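Local coordinates for protein exotoxin type A (PDB 1FNU) that acts as a secreted streptococcal superantigen toxin, probably by bridging MHC class II molecules and T-cell receptors as its relatives do, at residues A[10-15]-A[166-171]; A[58-63]-A[101-106]; A[116-121]-A[128-133]; A[175-180]-A[209-214]. All blocks are in the same frame, centred on the assembly; numbering follows the deposited sequence.

Contact 1 of 4, residues A[10-15]-A[166-171]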
# COMPACT_ATOMS: atom_id res chain seq x y z
N HIS A 10 17.36 -11.96 -20.32
CA HIS A 10 17.65 -10.80 -19.45
C HIS A 10 19.08 -10.96 -18.92
O HIS A 10 19.45 -12.01 -18.41
CB HIS A 10 16.66 -10.77 -18.26
CG HIS A 10 15.23 -10.54 -18.65
ND1 HIS A 10 14.17 -10.85 -17.82
CD2 HIS A 10 14.68 -9.91 -19.72
CE1 HIS A 10 13.04 -10.41 -18.34
NE2 HIS A 10 13.31 -9.83 -19.50
N ARG A 11 19.87 -9.90 -19.05
CA ARG A 11 21.27 -9.92 -18.59
C ARG A 11 21.25 -9.54 -17.13
O ARG A 11 20.68 -8.49 -16.76
CB ARG A 11 22.11 -8.91 -19.42
CG ARG A 11 22.39 -9.25 -20.98
CD ARG A 11 22.98 -7.98 -21.76
NE ARG A 11 23.95 -7.41 -20.82
CZ ARG A 11 24.42 -6.15 -20.76
NH1 ARG A 11 24.04 -5.18 -21.59
NH2 ARG A 11 25.23 -5.87 -19.75
N SER A 12 21.85 -10.38 -16.29
CA SER A 12 21.89 -10.11 -14.82
C SER A 12 22.67 -8.85 -14.43
O SER A 12 22.38 -8.24 -13.41
CB SER A 12 22.54 -11.28 -14.04
OG SER A 12 23.96 -11.37 -14.29
N SER A 13 23.66 -8.47 -15.24
CA SER A 13 24.51 -7.32 -14.90
C SER A 13 23.81 -5.96 -15.05
O SER A 13 24.33 -5.00 -14.60
CB SER A 13 25.83 -7.37 -15.69
OG SER A 13 25.57 -7.33 -17.06
N LEU A 14 22.62 -5.94 -15.64
CA LEU A 14 21.81 -4.74 -15.78
C LEU A 14 20.87 -4.61 -14.55
O LEU A 14 20.49 -3.49 -14.15
CB LEU A 14 20.94 -4.80 -17.04
CG LEU A 14 21.58 -4.72 -18.45
CD1 LEU A 14 20.60 -4.93 -19.62
CD2 LEU A 14 22.27 -3.38 -18.59
N VAL A 15 20.52 -5.74 -13.93
CA VAL A 15 19.62 -5.73 -12.77
C VAL A 15 20.05 -4.90 -11.54
O VAL A 15 21.12 -5.03 -10.98
CB VAL A 15 19.32 -7.20 -12.32
CG1 VAL A 15 18.20 -7.22 -11.25
CG2 VAL A 15 18.92 -8.06 -13.53
N LYS A 166 27.29 -15.08 -10.74
CA LYS A 166 28.47 -15.44 -11.56
C LYS A 166 28.06 -15.53 -13.07
O LYS A 166 28.90 -15.41 -14.00
CB LYS A 166 29.02 -16.81 -11.05
CG LYS A 166 30.19 -17.38 -11.80
CD LYS A 166 30.67 -18.54 -10.97
CE LYS A 166 31.43 -19.62 -11.76
NZ LYS A 166 32.06 -20.49 -10.73
N TYR A 167 26.76 -15.68 -13.33
CA TYR A 167 26.26 -15.82 -14.70
C TYR A 167 25.63 -14.57 -15.28
O TYR A 167 25.01 -13.79 -14.56
CB TYR A 167 25.26 -16.98 -14.75
CG TYR A 167 25.91 -18.21 -14.22
CD1 TYR A 167 26.99 -18.79 -14.89
CD2 TYR A 167 25.61 -18.68 -12.94
CE1 TYR A 167 27.78 -19.80 -14.28
CE2 TYR A 167 26.40 -19.69 -12.31
CZ TYR A 167 27.47 -20.21 -13.01
OH TYR A 167 28.30 -21.07 -12.38
N GLU A 168 25.78 -14.39 -16.59
CA GLU A 168 25.22 -13.24 -17.28
C GLU A 168 23.79 -13.57 -17.71
O GLU A 168 22.90 -12.75 -17.61
CB GLU A 168 26.12 -12.90 -18.50
CG GLU A 168 25.70 -11.68 -19.31
CD GLU A 168 25.75 -10.38 -18.53
OE1 GLU A 168 26.08 -10.33 -17.32
OE2 GLU A 168 25.44 -9.35 -19.16
N THR A 169 23.58 -14.77 -18.23
CA THR A 169 22.23 -15.09 -18.61
C THR A 169 21.97 -16.50 -18.13
O THR A 169 22.91 -17.24 -17.84
CB THR A 169 21.99 -14.96 -20.09
OG1 THR A 169 22.78 -15.88 -20.82
CG2 THR A 169 22.27 -13.56 -20.56
N GLY A 170 20.69 -16.81 -17.94
CA GLY A 170 20.32 -18.13 -17.47
C GLY A 170 18.86 -18.46 -17.70
O GLY A 170 18.02 -17.58 -17.61
N TYR A 171 18.53 -19.69 -18.07
CA TYR A 171 17.15 -20.07 -18.24
C TYR A 171 17.06 -21.56 -17.99
O TYR A 171 18.08 -22.30 -17.98
CB TYR A 171 16.56 -19.64 -19.59
CG TYR A 171 17.02 -20.35 -20.84
CD1 TYR A 171 16.39 -21.52 -21.28
CD2 TYR A 171 18.11 -19.86 -21.59
CE1 TYR A 171 16.86 -22.19 -22.48
CE2 TYR A 171 18.56 -20.49 -22.74
CZ TYR A 171 17.94 -21.63 -23.19
OH TYR A 171 18.32 -22.10 -24.43
O HOH W 1 18.95 -14.85 -18.70
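Glu168 receives Arg11, Ser12 and Ser13 through both its side chain and its backbone. Its OE2 takes two donors. Arg11 NE reaches Glu168 OE2 at 3.0 Å, in the guanidinium plane, in a salt bridge with an N-H...O angle of 165°. The two side chains run side by side in the same direction, their flat ends nearly coplanar. The second donor is Ser13 OG, 2.9 Å from Glu168 OE2 and on its syn lone pair. Ser13 OG in turn accepts a bond from Arg11 NH2 at 3.1 Å, so the serine hydroxyl links both partners of the salt bridge. Glu168 bends at chi2 (63°), which turns CD toward Arg11. Over the centre of one guanidinium face lies Leu14 CG.

Backbone groups are paired too. Ser12 N donates to Glu168 O at 2.9 Å, nearly straight. The buried Ser12 OG donates to Tyr167 O at 2.7 Å, in the plane of that carbonyl. Farther along, one water lies between His10 O and Gly170 N; it accepts from Gly170 N and can donate to His10 O. Thr169 OG1 pairs outside the contact with Thr219 OG1, and Tyr167 OH with Lys157 O.

Glu168 and Thr169 both face Thr219 in a classic beta bulge. The arrangement ties the N-terminal arm to the beta-grasp domain.

Contact 2 of 4, residues A[58-63]-A[101-106]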
# COMPACT_ATOMS: atom_id res chain seq x y z
N LEU A 58 -1.82 -17.41 3.84
CA LEU A 58 -1.09 -17.53 2.58
C LEU A 58 -2.03 -17.37 1.44
O LEU A 58 -3.15 -17.98 1.41
CB LEU A 58 -0.38 -18.90 2.49
CG LEU A 58 0.18 -19.44 1.11
CD1 LEU A 58 1.26 -18.51 0.61
CD2 LEU A 58 0.81 -20.88 1.24
N LYS A 59 -1.60 -16.60 0.46
CA LYS A 59 -2.45 -16.44 -0.72
C LYS A 59 -1.72 -16.88 -1.99
O LYS A 59 -0.54 -16.61 -2.17
CB LYS A 59 -2.88 -14.96 -0.92
CG LYS A 59 -3.77 -14.80 -2.11
CD LYS A 59 -3.95 -13.30 -2.48
CE LYS A 59 -2.78 -12.73 -3.30
NZ LYS A 59 -3.15 -11.45 -3.92
N THR A 60 -2.42 -17.66 -2.84
CA THR A 60 -1.91 -18.01 -4.17
C THR A 60 -2.78 -17.49 -5.28
O THR A 60 -4.04 -17.62 -5.23
CB THR A 60 -1.72 -19.50 -4.44
OG1 THR A 60 -1.30 -19.63 -5.79
CG2 THR A 60 -3.08 -20.33 -4.21
N GLU A 61 -2.13 -16.87 -6.28
CA GLU A 61 -2.81 -16.32 -7.40
C GLU A 61 -2.60 -17.27 -8.52
O GLU A 61 -1.49 -17.49 -8.92
CB GLU A 61 -2.26 -14.94 -7.83
CG GLU A 61 -2.80 -13.80 -7.00
CD GLU A 61 -2.17 -12.46 -7.44
OE1 GLU A 61 -2.29 -12.15 -8.71
OE2 GLU A 61 -1.59 -11.81 -6.49
N LEU A 62 -3.72 -17.75 -9.08
CA LEU A 62 -3.70 -18.68 -10.18
C LEU A 62 -3.96 -17.96 -11.51
O LEU A 62 -4.03 -16.76 -11.60
CB LEU A 62 -4.72 -19.81 -9.90
CG LEU A 62 -4.20 -20.55 -8.64
CD1 LEU A 62 -5.32 -21.08 -7.78
CD2 LEU A 62 -3.20 -21.67 -9.06
N LYS A 63 -4.07 -18.73 -12.56
CA LYS A 63 -4.23 -18.22 -13.88
C LYS A 63 -5.35 -17.26 -14.10
O LYS A 63 -5.17 -16.21 -14.67
CB LYS A 63 -4.36 -19.37 -14.86
CG LYS A 63 -4.50 -18.90 -16.28
CD LYS A 63 -4.63 -20.11 -17.20
CE LYS A 63 -5.17 -19.62 -18.48
NZ LYS A 63 -4.49 -20.47 -19.56
N GLY A 101 0.61 -19.62 -8.47
CA GLY A 101 0.45 -21.04 -8.73
C GLY A 101 0.82 -21.94 -7.57
O GLY A 101 0.40 -21.72 -6.43
N GLY A 102 1.62 -22.97 -7.89
CA GLY A 102 2.11 -23.94 -6.91
C GLY A 102 1.10 -24.92 -6.31
O GLY A 102 1.31 -25.46 -5.25
N VAL A 103 -0.01 -25.13 -6.99
CA VAL A 103 -1.08 -25.96 -6.46
C VAL A 103 -1.30 -27.29 -7.20
O VAL A 103 -1.45 -27.28 -8.41
CB VAL A 103 -2.40 -25.18 -6.58
CG1 VAL A 103 -3.63 -26.13 -6.29
CG2 VAL A 103 -2.37 -23.97 -5.63
N THR A 104 -1.41 -28.40 -6.46
CA THR A 104 -1.66 -29.68 -7.11
C THR A 104 -2.62 -30.48 -6.27
O THR A 104 -2.59 -30.40 -5.06
CB THR A 104 -0.36 -30.47 -7.29
OG1 THR A 104 0.21 -30.70 -6.01
CG2 THR A 104 0.59 -29.70 -8.13
N ASN A 105 -3.52 -31.24 -6.91
CA ASN A 105 -4.47 -31.98 -6.06
C ASN A 105 -3.73 -32.89 -5.11
O ASN A 105 -2.72 -33.44 -5.46
CB ASN A 105 -5.46 -32.82 -6.90
CG ASN A 105 -6.31 -32.01 -7.82
OD1 ASN A 105 -7.07 -31.15 -7.40
ND2 ASN A 105 -6.18 -32.27 -9.10
N HIS A 106 -4.21 -33.06 -3.90
CA HIS A 106 -3.55 -33.99 -2.99
C HIS A 106 -3.82 -35.48 -3.34
O HIS A 106 -2.88 -36.27 -3.48
CB HIS A 106 -3.95 -33.75 -1.53
CG HIS A 106 -3.16 -34.55 -0.55
ND1 HIS A 106 -3.54 -35.82 -0.14
CD2 HIS A 106 -1.96 -34.32 0.03
CE1 HIS A 106 -2.60 -36.33 0.65
NE2 HIS A 106 -1.63 -35.44 0.76
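Thr60 and Glu61 meet Gly101 at two flat groups, both peptide carbonyls. Thr60 OG1 approaches the carbonyl of Gly101 in its plane and donates to Gly101 O on a lone pair, at 2.8 Å. The carbonyl of Glu61 is met differently. Gly101 N lies above its plane, 43° out of it, and donates to Glu61 O at 3.0 Å. That bond is still straight at the hydrogen, at 170°. A third flat group, the carboxylate of Glu61, takes no part across the contact. Lys59 NZ sits above its plane, 3.0 Å from Glu61 OE2, in a salt bridge within the strand.

Thr60 has OG1 anti to its backbone N (chi1 177°), beside the carbonyl carbon, which sets the hydroxyl against Gly101 O. Its other branch, CG2, lies 4.0 Å from Val103 CG2. The apolar part is small. Leu62 CD2 rests 3.7 Å from Gly101 CA and 4.2 Å from Val103 CG2, so a single methyl spans the turn and the strand after it. Gly101 and Gly102 both have positive phi, and the chain bends there before Val103 resumes the strand.

Strand 57-61 lies between 45-48 and 96-105 in the OB-fold sheet. Its backbone bonds Thr60 to Leu46 on one neighbour and Glu61 to Ile99 on the other. Val103 touches Val76 of strand 75-80, and Leu58 touches Ile78. Beyond the end of strand 57-61, Lys202 NZ bonds Leu62 O and Lys63 O. Asn204 OD1 accepts from Val103 N.

Contact 3 of 4, residues A[116-121]-A[128-133]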
# COMPACT_ATOMS: atom_id res chain seq x y z
N LYS A 116 13.53 -39.25 -8.90
CA LYS A 116 14.76 -38.51 -8.96
C LYS A 116 14.84 -37.99 -10.38
O LYS A 116 14.63 -38.72 -11.34
CB LYS A 116 15.99 -39.40 -8.59
CG LYS A 116 16.21 -39.58 -7.05
CD LYS A 116 17.66 -39.97 -6.58
CE LYS A 116 18.06 -41.46 -6.86
NZ LYS A 116 19.55 -41.77 -6.63
N ILE A 117 15.11 -36.71 -10.54
CA ILE A 117 15.20 -36.20 -11.90
C ILE A 117 16.57 -35.61 -12.15
O ILE A 117 17.05 -34.72 -11.41
CB ILE A 117 14.08 -35.17 -12.16
CG1 ILE A 117 12.72 -35.80 -11.79
CG2 ILE A 117 14.14 -34.67 -13.58
CD1 ILE A 117 11.56 -34.87 -12.01
N VAL A 118 17.24 -36.11 -13.17
CA VAL A 118 18.57 -35.62 -13.51
C VAL A 118 18.49 -34.27 -14.23
O VAL A 118 17.71 -34.11 -15.18
CB VAL A 118 19.32 -36.69 -14.34
CG1 VAL A 118 20.31 -36.06 -15.28
CG2 VAL A 118 20.00 -37.66 -13.34
N VAL A 119 19.26 -33.29 -13.74
CA VAL A 119 19.23 -31.95 -14.32
C VAL A 119 20.47 -31.68 -15.13
O VAL A 119 21.56 -31.69 -14.59
CB VAL A 119 19.06 -30.85 -13.19
CG1 VAL A 119 19.11 -29.47 -13.79
CG2 VAL A 119 17.73 -31.07 -12.44
N LYS A 120 20.29 -31.43 -16.42
CA LYS A 120 21.37 -31.16 -17.34
C LYS A 120 21.75 -29.72 -17.43
O LYS A 120 21.01 -28.92 -17.98
CB LYS A 120 21.01 -31.64 -18.74
CG LYS A 120 21.24 -33.17 -18.98
CD LYS A 120 20.84 -33.54 -20.42
CE LYS A 120 20.31 -34.98 -20.57
NZ LYS A 120 19.29 -35.05 -21.73
N VAL A 121 22.94 -29.38 -16.94
CA VAL A 121 23.39 -28.01 -17.02
C VAL A 121 24.50 -27.78 -18.05
O VAL A 121 25.50 -28.49 -18.06
CB VAL A 121 23.93 -27.51 -15.65
CG1 VAL A 121 24.32 -26.03 -15.76
CG2 VAL A 121 22.87 -27.68 -14.54
N SER A 128 28.63 -28.94 -18.50
CA SER A 128 29.59 -29.29 -17.52
C SER A 128 29.10 -29.94 -16.27
O SER A 128 29.93 -30.29 -15.43
CB SER A 128 30.41 -28.05 -17.17
OG SER A 128 29.60 -26.91 -17.40
N LEU A 129 27.79 -30.05 -16.08
CA LEU A 129 27.30 -30.73 -14.86
C LEU A 129 25.88 -31.20 -14.86
O LEU A 129 24.99 -30.66 -15.53
CB LEU A 129 27.49 -29.90 -13.56
CG LEU A 129 26.46 -28.99 -12.84
CD1 LEU A 129 25.04 -29.56 -12.91
CD2 LEU A 129 26.82 -28.82 -11.33
N SER A 130 25.71 -32.25 -14.07
CA SER A 130 24.44 -32.86 -13.83
C SER A 130 24.35 -33.06 -12.35
O SER A 130 25.35 -33.36 -11.71
CB SER A 130 24.32 -34.24 -14.49
OG SER A 130 24.14 -34.09 -15.87
N PHE A 131 23.15 -32.83 -11.84
CA PHE A 131 22.82 -33.07 -10.45
C PHE A 131 21.37 -33.55 -10.50
O PHE A 131 20.69 -33.47 -11.53
CB PHE A 131 22.97 -31.84 -9.56
CG PHE A 131 22.14 -30.66 -9.96
CD1 PHE A 131 22.55 -29.80 -10.98
CD2 PHE A 131 20.95 -30.38 -9.29
CE1 PHE A 131 21.81 -28.68 -11.35
CE2 PHE A 131 20.17 -29.25 -9.66
CZ PHE A 131 20.60 -28.41 -10.67
N ASP A 132 20.94 -34.09 -9.37
CA ASP A 132 19.61 -34.61 -9.18
C ASP A 132 18.75 -33.70 -8.28
O ASP A 132 19.26 -33.12 -7.32
CB ASP A 132 19.65 -35.98 -8.45
CG ASP A 132 20.39 -37.06 -9.21
OD1 ASP A 132 19.94 -37.44 -10.33
OD2 ASP A 132 21.43 -37.55 -8.67
N ILE A 133 17.47 -33.57 -8.61
CA ILE A 133 16.52 -32.90 -7.71
C ILE A 133 15.54 -34.08 -7.51
O ILE A 133 15.68 -35.14 -8.16
CB ILE A 133 15.82 -31.65 -8.32
CG1 ILE A 133 15.06 -32.00 -9.59
CG2 ILE A 133 16.84 -30.60 -8.67
CD1 ILE A 133 14.11 -30.91 -10.03
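Val119 and Phe131 form the centre of this antiparallel pairing. Val119 CB lies over one face of the Phe131 ring, 3.9 Å from its centroid, a CH-pi contact. Val119 CG1 touches Phe131 CZ at 3.6 Å, and Val121 CG2 touches Phe131 CE1 at 3.5 Å. Val119 CG2 meets Ile133 CG2 at 3.9 Å, the two side chains crossing at about a right angle. Val121 and Leu129 lie side by side. Val121 CG2 and Leu129 CD1 are modelled 3.3 Å apart, tighter than usual, so the exact placing of the leucine is doubtful.

The backbone fixes this register. Three hydrogen-bonded pairs, Ile117 with Ile133, Val119 with Phe131 and Val121 with Leu129, alternate with two non-hydrogen-bonded ones. Val119 N meets Phe131 O at 2.6 Å, nearly along the C=O axis. The return bond, Phe131 N to Val119 O, is weak at 3.4 Å. Near the turn, Ser128 and Leu129 both face Val121 in a classic beta bulge, and the bond from Leu129 N to Val121 O is weak too.

Outside this shell, helix 142-157 packs on the apolar face. Val149 touches Val119 and Phe131, Leu145 touches Ile133, and the Tyr152 ring stacks on Phe131. Strand 212-219 pairs with Lys120 along the other edge of its strand.

Strands 110-123 and 126-135 thus form a two-sided beta hairpin. The apolar face suits packing against the helix, while Val118, Ser130 and Asp132 are exposed on the other. Backbone bonds and the apolar face therefore carry the pairing.

Contact 4 of 4, residues A[175-180]-A[209-214]. Unlike the reference sequence in segment 209-214: Asn209 (reference Ser), Lys210 (reference Asn).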
# COMPACT_ATOMS: atom_id res chain seq x y z
N ILE A 175 10.84 -29.95 -20.55
CA ILE A 175 10.46 -30.73 -21.72
C ILE A 175 9.53 -31.88 -21.27
O ILE A 175 10.01 -32.91 -20.80
CB ILE A 175 11.69 -31.28 -22.41
CG1 ILE A 175 12.77 -30.19 -22.50
CG2 ILE A 175 11.31 -31.71 -23.88
CD1 ILE A 175 14.07 -30.77 -22.72
N PRO A 176 8.20 -31.69 -21.39
CA PRO A 176 7.15 -32.66 -21.01
C PRO A 176 7.00 -33.68 -22.14
O PRO A 176 6.80 -33.28 -23.28
CB PRO A 176 5.90 -31.78 -20.89
CG PRO A 176 6.40 -30.35 -21.06
CD PRO A 176 7.56 -30.52 -22.00
N LYS A 177 7.06 -34.97 -21.85
CA LYS A 177 6.94 -36.06 -22.87
C LYS A 177 6.22 -35.65 -24.12
O LYS A 177 6.74 -35.72 -25.23
CB LYS A 177 6.16 -37.22 -22.29
CG LYS A 177 4.81 -37.53 -22.99
CD LYS A 177 3.98 -38.52 -22.20
CE LYS A 177 4.69 -39.79 -22.06
NZ LYS A 177 6.04 -39.53 -21.51
N ASN A 178 5.00 -35.22 -23.86
CA ASN A 178 3.96 -34.78 -24.76
C ASN A 178 4.16 -33.38 -25.31
O ASN A 178 5.24 -33.08 -25.90
CB ASN A 178 2.66 -34.81 -23.96
CG ASN A 178 2.88 -34.38 -22.48
OD1 ASN A 178 2.08 -33.63 -21.91
ND2 ASN A 178 3.93 -34.89 -21.85
N LYS A 179 3.16 -32.52 -25.08
CA LYS A 179 3.20 -31.17 -25.62
C LYS A 179 4.32 -30.21 -25.33
O LYS A 179 5.36 -30.54 -24.79
CB LYS A 179 1.83 -30.45 -25.52
CG LYS A 179 0.97 -30.75 -26.85
CD LYS A 179 0.38 -29.50 -27.57
CE LYS A 179 1.45 -28.45 -27.95
NZ LYS A 179 0.74 -27.47 -28.87
N GLU A 180 4.10 -29.02 -25.85
CA GLU A 180 5.05 -27.96 -25.87
C GLU A 180 6.08 -27.81 -24.67
O GLU A 180 5.72 -27.88 -23.47
CB GLU A 180 4.19 -26.72 -26.16
CG GLU A 180 4.85 -25.39 -26.33
CD GLU A 180 4.03 -24.51 -27.28
OE1 GLU A 180 2.79 -24.51 -27.09
OE2 GLU A 180 4.60 -23.83 -28.23
N ASN A 209 6.27 -35.95 -13.43
CA ASN A 209 7.68 -36.04 -13.17
C ASN A 209 8.44 -37.27 -13.64
O ASN A 209 9.67 -37.23 -13.63
CB ASN A 209 7.96 -35.86 -11.70
CG ASN A 209 7.21 -36.78 -10.89
OD1 ASN A 209 6.17 -37.20 -11.30
ND2 ASN A 209 7.69 -37.11 -9.71
N LYS A 210 7.74 -38.33 -14.06
CA LYS A 210 8.43 -39.53 -14.50
C LYS A 210 8.91 -39.26 -15.90
O LYS A 210 9.98 -39.69 -16.28
CB LYS A 210 7.49 -40.77 -14.56
CG LYS A 210 8.24 -42.16 -14.63
CD LYS A 210 8.91 -42.43 -13.28
CE LYS A 210 7.83 -42.46 -12.12
NZ LYS A 210 8.27 -42.36 -10.63
N THR A 211 8.13 -38.53 -16.68
CA THR A 211 8.53 -38.29 -18.06
C THR A 211 8.87 -36.89 -18.55
O THR A 211 8.80 -36.61 -19.76
CB THR A 211 7.50 -38.84 -19.03
OG1 THR A 211 6.31 -38.02 -18.99
CG2 THR A 211 7.18 -40.29 -18.66
N SER A 212 9.27 -36.01 -17.66
CA SER A 212 9.62 -34.66 -18.10
C SER A 212 11.13 -34.44 -17.88
O SER A 212 11.69 -34.90 -16.91
CB SER A 212 8.78 -33.65 -17.30
OG SER A 212 7.40 -33.77 -17.56
N GLN A 213 11.79 -33.76 -18.80
CA GLN A 213 13.23 -33.49 -18.62
C GLN A 213 13.58 -31.99 -18.30
O GLN A 213 12.96 -31.06 -18.85
CB GLN A 213 13.98 -33.93 -19.86
CG GLN A 213 14.48 -35.32 -19.76
CD GLN A 213 14.88 -35.82 -21.13
OE1 GLN A 213 14.23 -36.75 -21.70
NE2 GLN A 213 15.91 -35.19 -21.72
N ILE A 214 14.59 -31.80 -17.44
CA ILE A 214 14.99 -30.44 -17.06
C ILE A 214 16.35 -30.19 -17.63
O ILE A 214 17.26 -31.00 -17.47
CB ILE A 214 15.12 -30.27 -15.56
CG1 ILE A 214 13.81 -30.69 -14.85
CG2 ILE A 214 15.47 -28.83 -15.29
CD1 ILE A 214 13.94 -30.89 -13.29
O HOH W 2 5.86 -35.37 -19.48
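Ile175 and Gln213 are joined firmly by their backbones, though Gln213 is exposed and Ile175 partly so. They are an antiparallel hydrogen-bonded pair with bonds in both directions. Ile175 N donates to Gln213 O at 2.9 Å, and Gln213 N donates to Ile175 O at 2.8 Å. Ser212 CA adds a CA-H...O contact to Ile175 O at 3.2 Å. The buried packing is at the next pair, Pro176 and Ser212, which is non-hydrogen-bonded. Here Ser212 OG lies 3.6 Å from Pro176 CA. The serine hydroxyl is bonded to Asp208 O outside the segments.

The other end is looser and open to solvent. Past Pro176 the strand stops, and the bond from Lys177 N to Thr211 O is weak, at 3.2 Å with an N-H...O angle of 133°. A water fills in between the diverging chains. It donates to Ser212 OG at 2.9 Å and is hydrogen-bonded to Thr211 OG1 at 2.7 Å. It also accepts weak bonds from Lys177 N and Asn178 ND2. The exposed Lys177 chain bends at chi3 and chi4, and its end is modelled very near Thr211, too near the carbon CB to be trusted.

The arrangement is the fraying end of two antiparallel neighbours in a mixed sheet. On its far side, strand 212-219 runs parallel to 110-123. Such a mixed sheet is characteristic of the beta-grasp domain of this toxin family.

In the fold
Contact 2 belongs to the OB-fold sheet, and contacts 1, 3 and 4 share the mixed sheet of the beta-grasp domain. Contacts 3 and 4 touch through neighbouring strands 110-123 and 212-219, their centres 15 Å apart. Contacts 1 and 4 both use strand 169-176, with centres 26 Å apart. Contact 2 lies across the chain's centre from contacts 1 and 3, its centre 28 Å from that of contact 1. Along the chain, contacts 2, 3 and 4 follow in series. Contact 1 spans 2 and 3, because its segments, 10-15 and 166-171, flank them in the sequence. The N-terminal arm thus packs against the beta-grasp sheet, far along the chain.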